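Long-range contacts in amidohydrolase 2 (Bifidobacterium longum subsp. infantis, PDB 6UVZ), which probably acts as a hydrolase, as expected of the metallo-dependent hydrolase superfamily: residues Ile80-Met84 and Ala254-Asp258; Arg83-Val89 and Asn98-Glu104; Arg88-Trp92 and Glu118-Gly124; Pro134-Cys138 and Thr158-Asp162. All coordinates share one frame; numbering follows the deposited sequence.

Contact 1 (Ile80-Met84 and Ala254-Asp258); sequences ILKRM and AYNID
Leu81 and Lys82, near the start of strand 80-86, face the C-terminal tail with no backbone-to-backbone bond between them: Leu81 CA lies 7.3 Å from Ile257 CA and Lys82 CA 7.4 Å from Tyr255 CA. Side chains fill the gap, and Lys82, the main bridge, also reaches tail carbonyls. A bend at its second torsion (chi2 -66°) lays the rest of the extended chain alongside the tail, where it slides past Tyr255 and Ile257 in the opposite sense to theirs. CG comes 4.0 Å from Tyr255 CB, and further along CE rests 3.8 Å from Ile257 CG1. At the end of the chain NZ gives a weak hydrogen bond to Asn256 O at 3.5 Å, on a residue that has just left the helical conformation with positive phi. Shortening Lys82 to an alanine would probably leave Ile257 CG1 without its aliphatic cover and Asn256 O without this donor. Beside it, Leu81 crosses Ile257 at about a right angle, with CD2 3.8 Å from CG2 of Ile257.

Selenomethionine Met84, bent at chi2 and chi3, makes a Met-aromatic contact with Tyr255. Its SE sits at the ring's edge, in the ring plane and 5.1 Å from the centroid, while its CE meets Tyr255 CD1 obliquely. The hydroxyl at the far end of that ring is hydrogen-bonded to Glu136. The tail thus reaches the N-terminal end of the parallel strands and sends an aromatic side chain among them, an arrangement that fits the TIM barrel of this superfamily, in which the active site lies at the other end.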
loop_
_atom_site.group_PDB
_atom_site.type_symbol
_atom_site.label_atom_id
_atom_site.label_comp_id
_atom_site.label_asym_id
_atom_site.label_seq_id
_atom_site.Cartn_x
_atom_site.Cartn_y
_atom_site.Cartn_z
ATOM N N ILE A 80 -14.790 2.183 0.688
ATOM C CA ILE A 80 -13.541 2.918 0.474
ATOM C C ILE A 80 -13.248 3.648 1.782
ATOM O O ILE A 80 -13.733 4.752 2.031
ATOM C CB ILE A 80 -13.626 3.863 -0.720
ATOM C CG1 ILE A 80 -13.974 3.083 -1.989
ATOM C CG2 ILE A 80 -12.310 4.604 -0.903
ATOM C CD1 ILE A 80 -14.053 3.940 -3.236
ATOM N N LEU A 81 -12.442 3.011 2.632
ATOM C CA LEU A 81 -12.153 3.571 3.949
ATOM C C LEU A 81 -11.215 4.766 3.847
ATOM O O LEU A 81 -11.476 5.826 4.429
ATOM C CB LEU A 81 -11.557 2.493 4.855
ATOM C CG LEU A 81 -12.509 1.724 5.777
ATOM C CD1 LEU A 81 -13.783 1.323 5.052
ATOM C CD2 LEU A 81 -11.811 0.499 6.346
ATOM N N LYS A 82 -10.115 4.615 3.113
ATOM C CA LYS A 82 -9.122 5.665 2.959
ATOM C C LYS A 82 -8.727 5.783 1.495
ATOM O O LYS A 82 -8.834 4.824 0.726
ATOM C CB LYS A 82 -7.878 5.389 3.817
ATOM C CG LYS A 82 -8.148 5.291 5.311
ATOM C CD LYS A 82 -8.599 6.623 5.888
ATOM C CE LYS A 82 -8.893 6.506 7.375
ATOM N NZ LYS A 82 -9.260 7.815 7.980
ATOM N N ARG A 83 -8.265 6.973 1.116
ATOM C CA ARG A 83 -7.869 7.266 -0.256
ATOM C C ARG A 83 -6.438 7.781 -0.264
ATOM O O ARG A 83 -6.149 8.826 0.327
ATOM C CB ARG A 83 -8.813 8.287 -0.894
ATOM C CG ARG A 83 -10.202 7.743 -1.154
ATOM C CD ARG A 83 -11.197 8.853 -1.440
ATOM N NE ARG A 83 -12.545 8.325 -1.624
ATOM C CZ ARG A 83 -13.345 7.961 -0.628
ATOM N NH1 ARG A 83 -12.933 8.064 0.629
ATOM N NH2 ARG A 83 -14.557 7.489 -0.886
HETATM N N MSE A 84 -5.553 7.048 -0.931
HETATM C CA MSE A 84 -4.155 7.443 -1.055
HETATM C C MSE A 84 -3.883 7.987 -2.453
HETATM O O MSE A 84 -3.495 7.243 -3.354
HETATM C CB MSE A 84 -3.232 6.260 -0.759
HETATM C CG MSE A 84 -3.481 5.604 0.590
HETATM SE SE MSE A 84 -3.004 6.757 2.084
HETATM C CE MSE A 84 -4.694 6.737 3.046
ATOM N N ALA A 254 -2.314 2.289 11.509
ATOM C CA ALA A 254 -1.503 2.911 10.468
ATOM C C ALA A 254 -2.276 4.017 9.758
ATOM O O ALA A 254 -1.803 5.155 9.658
ATOM C CB ALA A 254 -1.034 1.854 9.469
ATOM N N TYR A 255 -3.469 3.700 9.260
ATOM C CA TYR A 255 -4.284 4.655 8.521
ATOM C C TYR A 255 -5.263 5.416 9.405
ATOM O O TYR A 255 -6.020 6.245 8.888
ATOM C CB TYR A 255 -5.050 3.937 7.404
ATOM C CG TYR A 255 -4.154 3.365 6.328
ATOM C CD1 TYR A 255 -3.673 4.169 5.304
ATOM C CD2 TYR A 255 -3.791 2.025 6.337
ATOM C CE1 TYR A 255 -2.854 3.657 4.318
ATOM C CE2 TYR A 255 -2.972 1.502 5.354
ATOM C CZ TYR A 255 -2.506 2.323 4.348
ATOM O OH TYR A 255 -1.691 1.812 3.365
ATOM N N ASN A 256 -5.263 5.157 10.714
ATOM C CA ASN A 256 -6.155 5.830 11.661
ATOM C C ASN A 256 -7.619 5.632 11.267
ATOM O O ASN A 256 -8.390 6.586 11.138
ATOM C CB ASN A 256 -5.808 7.316 11.785
ATOM C CG ASN A 256 -6.324 7.930 13.071
ATOM O OD1 ASN A 256 -7.427 8.476 13.116
ATOM N ND2 ASN A 256 -5.525 7.843 14.130
ATOM N N ILE A 257 -7.997 4.372 11.075
ATOM C CA ILE A 257 -9.349 4.011 10.662
ATOM C C ILE A 257 -10.203 3.864 11.915
ATOM O O ILE A 257 -10.014 2.931 12.701
ATOM C CB ILE A 257 -9.355 2.724 9.829
ATOM C CG1 ILE A 257 -8.484 2.891 8.582
ATOM C CG2 ILE A 257 -10.778 2.340 9.449
ATOM C CD1 ILE A 257 -8.331 1.623 7.767
ATOM N N ASP A 258 -11.145 4.782 12.103
ATOM C CA ASP A 258 -12.038 4.737 13.256
ATOM C C ASP A 258 -13.114 3.672 13.074
ATOM O O ASP A 258 -12.986 2.555 13.576
ATOM C CB ASP A 258 -12.684 6.104 13.491
ATOM C CG ASP A 258 -11.677 7.161 13.904
ATOM O OD1 ASP A 258 -10.480 6.827 14.033
ATOM O OD2 ASP A 258 -12.082 8.326 14.100
#

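Contact 2 (Arg83-Val89 and Asn98-Glu104); sequences RMLQGRV and NADGIRE
The Glu104 carboxylate meets Val89 N from above its plane: the amide stands 55° out of that plane, yet its N-H points almost straight at OE1, with Val89 N 3.1 Å from Glu104 OE1. OE2 looks to charges instead. Arg88 NH1 lies 4.0 Å from Glu104 OE2, a long salt bridge with the two planes turned 51° apart and no N-H aimed at the oxygen; OE2 has its proper salt bridge with Arg115. The Asp100 carboxylate works differently, taking Arg83 N on the anti lone pair of OD2, 3.1 Å away.

Between these ends runs a parallel ladder. Arg83 O accepts Asp100 N at 3.0 Å, and a weak bond from Gly101 N besides. Arg103 N reaches Leu85 O at 3.0 Å, whereas the bonds from Leu85 N to Gly101 O and from Gly87 N to Arg103 O are weak. Gly101 has no side chain, and Met84 SE occupies the ground above it, 3.5 Å from Gly101 CA. On the other face Leu85 CD1 touches Ala99 CB at 3.7 Å.

Chemically, then, two carboxylates of segment 98-104 each take a backbone N-H of segment 83-89, Asp100 at the start of the pairing and Glu104 beyond its end. Val89 aims its N-H well at Glu104, while the attraction to Arg88 is one of charge alone and probably tolerant of movement.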
loop_
_atom_site.group_PDB
_atom_site.type_symbol
_atom_site.label_atom_id
_atom_site.label_comp_id
_atom_site.label_asym_id
_atom_site.label_seq_id
_atom_site.Cartn_x
_atom_site.Cartn_y
_atom_site.Cartn_z
ATOM N N ARG A 83 -8.265 6.973 1.116
ATOM C CA ARG A 83 -7.869 7.266 -0.256
ATOM C C ARG A 83 -6.438 7.781 -0.264
ATOM O O ARG A 83 -6.149 8.826 0.327
ATOM C CB ARG A 83 -8.813 8.287 -0.894
ATOM C CG ARG A 83 -10.202 7.743 -1.154
ATOM C CD ARG A 83 -11.197 8.853 -1.440
ATOM N NE ARG A 83 -12.545 8.325 -1.624
ATOM C CZ ARG A 83 -13.345 7.961 -0.628
ATOM N NH1 ARG A 83 -12.933 8.064 0.629
ATOM N NH2 ARG A 83 -14.557 7.489 -0.886
HETATM N N MSE A 84 -5.553 7.048 -0.931
HETATM C CA MSE A 84 -4.155 7.443 -1.055
HETATM C C MSE A 84 -3.883 7.987 -2.453
HETATM O O MSE A 84 -3.495 7.243 -3.354
HETATM C CB MSE A 84 -3.232 6.260 -0.759
HETATM C CG MSE A 84 -3.481 5.604 0.590
HETATM SE SE MSE A 84 -3.004 6.757 2.084
HETATM C CE MSE A 84 -4.694 6.737 3.046
ATOM N N LEU A 85 -4.094 9.286 -2.627
ATOM C CA LEU A 85 -3.922 9.933 -3.918
ATOM C C LEU A 85 -2.465 10.347 -4.115
ATOM O O LEU A 85 -1.657 10.336 -3.185
ATOM C CB LEU A 85 -4.865 11.130 -4.030
ATOM C CG LEU A 85 -6.326 10.754 -3.762
ATOM C CD1 LEU A 85 -7.242 11.965 -3.804
ATOM C CD2 LEU A 85 -6.792 9.694 -4.748
ATOM N N GLN A 86 -2.128 10.708 -5.349
ATOM C CA GLN A 86 -0.739 10.961 -5.698
ATOM C C GLN A 86 -0.369 12.428 -5.500
ATOM O O GLN A 86 -1.226 13.315 -5.446
ATOM C CB GLN A 86 -0.453 10.540 -7.142
ATOM C CG GLN A 86 -1.279 11.256 -8.196
ATOM C CD GLN A 86 -0.880 10.858 -9.604
ATOM O OE1 GLN A 86 -1.731 10.681 -10.477
ATOM N NE2 GLN A 86 0.420 10.717 -9.834
ATOM N N GLY A 87 0.931 12.670 -5.390
ATOM C CA GLY A 87 1.442 14.016 -5.203
ATOM C C GLY A 87 2.952 13.984 -5.118
ATOM O O GLY A 87 3.575 12.919 -5.079
ATOM N N ARG A 88 3.534 15.181 -5.097
ATOM C CA ARG A 88 4.975 15.358 -4.977
ATOM C C ARG A 88 5.283 15.900 -3.587
ATOM O O ARG A 88 4.841 16.997 -3.233
ATOM C CB ARG A 88 5.505 16.300 -6.058
ATOM C CG ARG A 88 7.015 16.474 -6.043
ATOM C CD ARG A 88 7.495 17.270 -7.246
ATOM N NE ARG A 88 8.938 17.488 -7.214
ATOM C CZ ARG A 88 9.835 16.623 -7.677
ATOM N NH1 ARG A 88 9.441 15.474 -8.209
ATOM N NH2 ARG A 88 11.129 16.906 -7.605
ATOM N N VAL A 89 6.042 15.131 -2.809
ATOM C CA VAL A 89 6.277 15.456 -1.405
ATOM C C VAL A 89 7.092 16.739 -1.302
ATOM O O VAL A 89 8.190 16.842 -1.861
ATOM C CB VAL A 89 6.974 14.297 -0.685
ATOM C CG1 VAL A 89 7.429 14.729 0.699
ATOM C CG2 VAL A 89 6.045 13.098 -0.596
ATOM N N ASN A 98 -9.840 15.851 -0.237
ATOM C CA ASN A 98 -10.506 14.616 0.153
ATOM C C ASN A 98 -9.532 13.461 0.345
ATOM O O ASN A 98 -9.968 12.327 0.574
ATOM C CB ASN A 98 -11.563 14.234 -0.885
ATOM C CG ASN A 98 -10.961 13.924 -2.242
ATOM O OD1 ASN A 98 -9.987 14.550 -2.658
ATOM N ND2 ASN A 98 -11.537 12.951 -2.938
ATOM N N ALA A 99 -8.230 13.719 0.262
ATOM C CA ALA A 99 -7.224 12.669 0.341
ATOM C C ALA A 99 -6.843 12.407 1.792
ATOM O O ALA A 99 -6.624 13.346 2.566
ATOM C CB ALA A 99 -5.983 13.050 -0.468
ATOM N N ASP A 100 -6.765 11.128 2.157
ATOM C CA ASP A 100 -6.318 10.731 3.484
ATOM C C ASP A 100 -4.811 10.532 3.561
ATOM O O ASP A 100 -4.260 10.491 4.666
ATOM C CB ASP A 100 -7.025 9.443 3.916
ATOM C CG ASP A 100 -8.531 9.606 4.008
ATOM O OD1 ASP A 100 -8.996 10.440 4.812
ATOM O OD2 ASP A 100 -9.251 8.906 3.265
ATOM N N GLY A 101 -4.142 10.411 2.419
ATOM C CA GLY A 101 -2.702 10.243 2.382
ATOM C C GLY A 101 -2.190 10.477 0.978
ATOM O O GLY A 101 -2.958 10.740 0.048
ATOM N N ILE A 102 -0.872 10.368 0.832
ATOM C CA ILE A 102 -0.187 10.680 -0.416
ATOM C C ILE A 102 0.778 9.554 -0.757
ATOM O O ILE A 102 1.447 9.008 0.128
ATOM C CB ILE A 102 0.565 12.028 -0.325
ATOM C CG1 ILE A 102 -0.425 13.184 -0.172
ATOM C CG2 ILE A 102 1.447 12.245 -1.545
ATOM C CD1 ILE A 102 -1.349 13.353 -1.357
ATOM N N ARG A 103 0.844 9.202 -2.041
ATOM C CA ARG A 103 1.888 8.328 -2.560
ATOM C C ARG A 103 2.584 9.026 -3.717
ATOM O O ARG A 103 1.928 9.478 -4.659
ATOM C CB ARG A 103 1.335 6.979 -3.031
ATOM C CG ARG A 103 2.428 6.040 -3.531
ATOM C CD ARG A 103 1.925 4.630 -3.790
ATOM N NE ARG A 103 1.456 4.455 -5.161
ATOM C CZ ARG A 103 1.211 3.272 -5.718
ATOM N NH1 ARG A 103 1.395 2.159 -5.022
ATOM N NH2 ARG A 103 0.786 3.203 -6.972
ATOM N N GLU A 104 3.911 9.115 -3.643
ATOM C CA GLU A 104 4.698 9.631 -4.751
ATOM C C GLU A 104 5.332 8.466 -5.488
ATOM O O GLU A 104 6.158 7.751 -4.898
ATOM C CB GLU A 104 5.773 10.592 -4.257
ATOM C CG GLU A 104 6.634 11.166 -5.370
ATOM C CD GLU A 104 7.645 12.180 -4.871
ATOM O OE1 GLU A 104 7.550 12.587 -3.694
ATOM O OE2 GLU A 104 8.535 12.569 -5.657
#

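Contact 3 (Arg88-Trp92 and Glu118-Gly124); sequences RVSPW and EPEFIAG
Val89 and Phe121 make the main apolar meeting. The branch CG1 of Val89 stands over the ring in a CH-pi contact, off-centre, 4.2 Å from the Phe121 centroid and 30° from the normal, while Val89 CB lies 3.6 Å from Phe121 CD1. The CB of Phe121 leads away from Val89, but with CG anti to the backbone N (chi1 -172°) the ring comes back beside it. Further out, Pro91 CG rests 3.7 Å from Ala123 CB, and the backbone of Ser90 passes close to the CA of Gly124, where there is no side chain to intervene.

In this TIM barrel the connection between strands 80-86 and 101-103 contains no helix; its first residues lie against the opening turns of helix 119-131, with Glu118 at the N-cap position.

No hydrogen bond crosses the contact. Ser90 CA directs a nearly straight C-H toward Glu120 O at 3.5 Å. The Glu120 carboxylate is turned almost perpendicular to the Trp92 indole, and its OE1 sits at the ring edge, 3.4 Å from Trp92 CZ2. Its other oxygen forms a long salt bridge, Glu120 OE2 to Arg88 NH2 at 3.9 Å, but Arg115 is its stronger partner and also bridges Glu118.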
loop_
_atom_site.group_PDB
_atom_site.type_symbol
_atom_site.label_atom_id
_atom_site.label_comp_id
_atom_site.label_asym_id
_atom_site.label_seq_id
_atom_site.Cartn_x
_atom_site.Cartn_y
_atom_site.Cartn_z
ATOM N N ARG A 88 3.534 15.181 -5.097
ATOM C CA ARG A 88 4.975 15.358 -4.977
ATOM C C ARG A 88 5.283 15.900 -3.587
ATOM O O ARG A 88 4.841 16.997 -3.233
ATOM C CB ARG A 88 5.505 16.300 -6.058
ATOM C CG ARG A 88 7.015 16.474 -6.043
ATOM C CD ARG A 88 7.495 17.270 -7.246
ATOM N NE ARG A 88 8.938 17.488 -7.214
ATOM C CZ ARG A 88 9.835 16.623 -7.677
ATOM N NH1 ARG A 88 9.441 15.474 -8.209
ATOM N NH2 ARG A 88 11.129 16.906 -7.605
ATOM N N VAL A 89 6.042 15.131 -2.809
ATOM C CA VAL A 89 6.277 15.456 -1.405
ATOM C C VAL A 89 7.092 16.739 -1.302
ATOM O O VAL A 89 8.190 16.842 -1.861
ATOM C CB VAL A 89 6.974 14.297 -0.685
ATOM C CG1 VAL A 89 7.429 14.729 0.699
ATOM C CG2 VAL A 89 6.045 13.098 -0.596
ATOM N N SER A 90 6.558 17.716 -0.579
ATOM C CA SER A 90 7.224 18.984 -0.318
ATOM C C SER A 90 6.431 19.718 0.761
ATOM O O SER A 90 5.234 19.473 0.922
ATOM C CB SER A 90 7.325 19.843 -1.589
ATOM O OG SER A 90 6.044 20.273 -2.018
ATOM N N PRO A 91 7.077 20.615 1.511
ATOM C CA PRO A 91 6.345 21.375 2.535
ATOM C C PRO A 91 5.422 22.436 1.950
ATOM O O PRO A 91 4.847 23.244 2.687
ATOM C CB PRO A 91 7.466 22.001 3.376
ATOM C CG PRO A 91 8.642 22.043 2.468
ATOM C CD PRO A 91 8.530 20.848 1.577
ATOM N N TRP A 92 5.278 22.443 0.621
ATOM C CA TRP A 92 4.330 23.309 -0.071
ATOM C C TRP A 92 3.473 22.519 -1.054
ATOM O O TRP A 92 2.953 23.092 -2.016
ATOM C CB TRP A 92 5.058 24.439 -0.803
ATOM C CG TRP A 92 6.065 23.935 -1.788
ATOM C CD1 TRP A 92 5.834 23.556 -3.078
ATOM C CD2 TRP A 92 7.465 23.740 -1.557
ATOM N NE1 TRP A 92 7.003 23.141 -3.666
ATOM C CE2 TRP A 92 8.021 23.244 -2.754
ATOM C CE3 TRP A 92 8.303 23.940 -0.456
ATOM C CZ2 TRP A 92 9.374 22.943 -2.879
ATOM C CZ3 TRP A 92 9.648 23.641 -0.584
ATOM C CH2 TRP A 92 10.170 23.151 -1.787
ATOM N N GLU A 118 16.606 14.457 -0.908
ATOM C CA GLU A 118 16.426 15.890 -1.080
ATOM C C GLU A 118 15.809 16.493 0.180
ATOM O O GLU A 118 14.943 15.874 0.808
ATOM C CB GLU A 118 15.542 16.181 -2.291
ATOM C CG GLU A 118 15.952 15.434 -3.550
ATOM C CD GLU A 118 15.411 16.076 -4.813
ATOM O OE1 GLU A 118 16.043 17.030 -5.314
ATOM O OE2 GLU A 118 14.349 15.636 -5.299
ATOM N N PRO A 119 16.235 17.695 0.580
ATOM C CA PRO A 119 15.696 18.283 1.816
ATOM C C PRO A 119 14.222 18.628 1.730
ATOM O O PRO A 119 13.531 18.587 2.755
ATOM C CB PRO A 119 16.553 19.542 2.014
ATOM C CG PRO A 119 17.756 19.337 1.155
ATOM C CD PRO A 119 17.297 18.525 -0.009
ATOM N N GLU A 120 13.715 18.974 0.542
ATOM C CA GLU A 120 12.290 19.264 0.419
ATOM C C GLU A 120 11.450 18.008 0.613
ATOM O O GLU A 120 10.289 18.099 1.024
ATOM C CB GLU A 120 11.992 19.907 -0.936
ATOM C CG GLU A 120 12.037 18.952 -2.118
ATOM C CD GLU A 120 11.659 19.626 -3.422
ATOM O OE1 GLU A 120 11.915 20.841 -3.561
ATOM O OE2 GLU A 120 11.099 18.944 -4.307
ATOM N N PHE A 121 12.019 16.834 0.329
ATOM C CA PHE A 121 11.313 15.589 0.609
ATOM C C PHE A 121 11.256 15.322 2.108
ATOM O O PHE A 121 10.222 14.887 2.627
ATOM C CB PHE A 121 11.987 14.429 -0.123
ATOM C CG PHE A 121 11.227 13.134 -0.043
ATOM C CD1 PHE A 121 10.223 12.849 -0.952
ATOM C CD2 PHE A 121 11.522 12.198 0.936
ATOM C CE1 PHE A 121 9.522 11.659 -0.883
ATOM C CE2 PHE A 121 10.825 11.006 1.011
ATOM C CZ PHE A 121 9.824 10.737 0.100
ATOM N N ILE A 122 12.357 15.580 2.816
ATOM C CA ILE A 122 12.368 15.409 4.266
ATOM C C ILE A 122 11.440 16.421 4.927
ATOM O O ILE A 122 10.649 16.077 5.813
ATOM C CB ILE A 122 13.805 15.525 4.808
ATOM C CG1 ILE A 122 14.733 14.554 4.076
ATOM C CG2 ILE A 122 13.831 15.265 6.306
ATOM C CD1 ILE A 122 14.338 13.106 4.224
ATOM N N ALA A 123 11.527 17.686 4.507
ATOM C CA ALA A 123 10.642 18.710 5.052
ATOM C C ALA A 123 9.187 18.431 4.707
ATOM O O ALA A 123 8.290 18.753 5.495
ATOM C CB ALA A 123 11.057 20.089 4.542
ATOM N N GLY A 124 8.932 17.838 3.539
ATOM C CA GLY A 124 7.572 17.469 3.191
ATOM C C GLY A 124 7.012 16.372 4.071
ATOM O O GLY A 124 5.807 16.341 4.338
#

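Contact 4 (Pro134-Cys138 and Thr158-Asp162); sequences PFELC and TVIID
Glu136 and Asp162 bring their carboxylates together across two neighbouring parallel strands. The side chains cross at about a right angle, yet the flat groups are only 35° apart, and Glu136 OE2 comes 3.1 Å from Asp162 OD1. Both are acceptors, so the approach is no hydrogen bond; Lys190, in a salt bridge with Glu136 OE2 and in a long, weak pair with Asp162 OD1, probably helps to accommodate it. A bend at chi2 (82°) carries the Glu136 carboxylate toward the neighbouring strand, where OE2 also lies beside Ile160 CG2. Replacing this glutamate by a leucine would probably leave Lys190 without its main carboxylate here and the Tyr255 hydroxyl without this partner.

The two strands belong to a beta-alpha-beta unit of the TIM barrel, joined through helix 144-153, and run 24° from parallel in direct register. Four backbone bonds, all 2.7 to 2.9 Å long, join them: Phe135 N to Thr158 O, Ile160 N to Phe135 O, Leu137 N to Ile160 O and Asp162 N to Leu137 O.

On the face turned toward helix 144-153, Leu137 and Ile161 lie side by side and point the same way, with Leu137 CD2 3.6 Å from Ile161 CD1. Leu137 CB also meets Val159 CG2 at 4.0 Å. Back on the face of Glu136 and Ile160, at the beginning of the strands, Pro134 CB rests 3.7 Å from Ile160 CD1.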
loop_
_atom_site.group_PDB
_atom_site.type_symbol
_atom_site.label_atom_id
_atom_site.label_comp_id
_atom_site.label_asym_id
_atom_site.label_seq_id
_atom_site.Cartn_x
_atom_site.Cartn_y
_atom_site.Cartn_z
ATOM N N PRO A 134 -0.410 9.860 6.185
ATOM C CA PRO A 134 0.605 8.821 5.991
ATOM C C PRO A 134 1.170 8.865 4.579
ATOM O O PRO A 134 0.536 9.347 3.638
ATOM C CB PRO A 134 -0.159 7.515 6.241
ATOM C CG PRO A 134 -1.409 7.922 6.967
ATOM C CD PRO A 134 -1.739 9.288 6.454
ATOM N N PHE A 135 2.387 8.348 4.441
ATOM C CA PHE A 135 3.056 8.270 3.151
ATOM C C PHE A 135 3.141 6.820 2.694
ATOM O O PHE A 135 3.464 5.926 3.482
ATOM C CB PHE A 135 4.460 8.877 3.206
ATOM C CG PHE A 135 5.193 8.809 1.898
ATOM C CD1 PHE A 135 4.867 9.667 0.861
ATOM C CD2 PHE A 135 6.203 7.884 1.700
ATOM C CE1 PHE A 135 5.536 9.606 -0.346
ATOM C CE2 PHE A 135 6.877 7.818 0.495
ATOM C CZ PHE A 135 6.543 8.680 -0.529
ATOM N N GLU A 136 2.854 6.600 1.413
ATOM C CA GLU A 136 2.886 5.274 0.806
ATOM C C GLU A 136 4.190 5.144 0.026
ATOM O O GLU A 136 4.389 5.829 -0.982
ATOM C CB GLU A 136 1.674 5.072 -0.099
ATOM C CG GLU A 136 1.138 3.656 -0.132
ATOM C CD GLU A 136 0.224 3.351 1.036
ATOM O OE1 GLU A 136 -0.446 4.283 1.528
ATOM O OE2 GLU A 136 0.178 2.181 1.465
ATOM N N LEU A 137 5.079 4.269 0.493
ATOM C CA LEU A 137 6.412 4.118 -0.082
ATOM C C LEU A 137 6.422 2.931 -1.039
ATOM O O LEU A 137 6.323 1.778 -0.610
ATOM C CB LEU A 137 7.459 3.941 1.016
ATOM C CG LEU A 137 8.884 3.657 0.531
ATOM C CD1 LEU A 137 9.353 4.745 -0.417
ATOM C CD2 LEU A 137 9.841 3.524 1.703
ATOM N N CYS A 138 6.552 3.218 -2.334
ATOM C CA CYS A 138 6.709 2.198 -3.367
ATOM C C CYS A 138 7.931 2.567 -4.195
ATOM O O CYS A 138 7.894 3.534 -4.963
ATOM C CB CYS A 138 5.460 2.095 -4.244
ATOM S SG CYS A 138 5.550 0.818 -5.521
ATOM N N THR A 158 3.922 8.617 9.340
ATOM C CA THR A 158 3.544 7.224 9.148
ATOM C C THR A 158 3.911 6.804 7.731
ATOM O O THR A 158 3.371 7.341 6.758
ATOM C CB THR A 158 2.050 7.024 9.399
ATOM O OG1 THR A 158 1.746 7.351 10.761
ATOM C CG2 THR A 158 1.652 5.581 9.130
ATOM N N VAL A 159 4.834 5.852 7.616
ATOM C CA VAL A 159 5.295 5.343 6.330
ATOM C C VAL A 159 4.821 3.904 6.192
ATOM O O VAL A 159 4.932 3.111 7.135
ATOM C CB VAL A 159 6.825 5.444 6.200
ATOM C CG1 VAL A 159 7.509 4.881 7.440
ATOM C CG2 VAL A 159 7.305 4.729 4.945
ATOM N N ILE A 160 4.277 3.572 5.026
ATOM C CA ILE A 160 3.802 2.226 4.727
ATOM C C ILE A 160 4.642 1.693 3.575
ATOM O O ILE A 160 4.592 2.229 2.460
ATOM C CB ILE A 160 2.307 2.196 4.382
ATOM C CG1 ILE A 160 1.459 2.569 5.600
ATOM C CG2 ILE A 160 1.918 0.820 3.880
ATOM C CD1 ILE A 160 1.155 4.047 5.719
ATOM N N ILE A 161 5.416 0.643 3.840
ATOM C CA ILE A 161 6.276 0.037 2.828
ATOM C C ILE A 161 5.403 -0.836 1.932
ATOM O O ILE A 161 4.831 -1.831 2.384
ATOM C CB ILE A 161 7.406 -0.777 3.465
ATOM C CG1 ILE A 161 8.030 -0.022 4.640
ATOM C CG2 ILE A 161 8.472 -1.098 2.434
ATOM C CD1 ILE A 161 8.656 1.297 4.266
ATOM N N ASP A 162 5.298 -0.468 0.658
ATOM C CA ASP A 162 4.444 -1.192 -0.275
ATOM C C ASP A 162 5.147 -2.441 -0.790
ATOM O O ASP A 162 6.324 -2.394 -1.165
ATOM C CB ASP A 162 4.051 -0.301 -1.454
ATOM C CG ASP A 162 3.063 0.776 -1.068
ATOM O OD1 ASP A 162 2.687 0.843 0.122
ATOM O OD2 ASP A 162 2.659 1.554 -1.957
#

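Overall arrangement
Following the chain from the N terminus, strand 80-86 is the first element these contacts use, and it serves contacts 1 and 2, which share Arg83 and Met84. Contact 2 closes a short connection by pairing that strand with strand 101-103. Contact 3 starts from the end of the same stretch and closes later, on helix 119-131. Contact 4 follows both in series, joining strands 135-137 and 159-161 across a single helix. The C-terminal tail then returns to strand 80-86 in contact 1, whose long span encloses contacts 3 and 4. Between contacts, Ile102 O probably bonds Glu136 N, linking contacts 2 and 4 within one sheet, and Phe121 meets Phe135 between contacts 3 and 4.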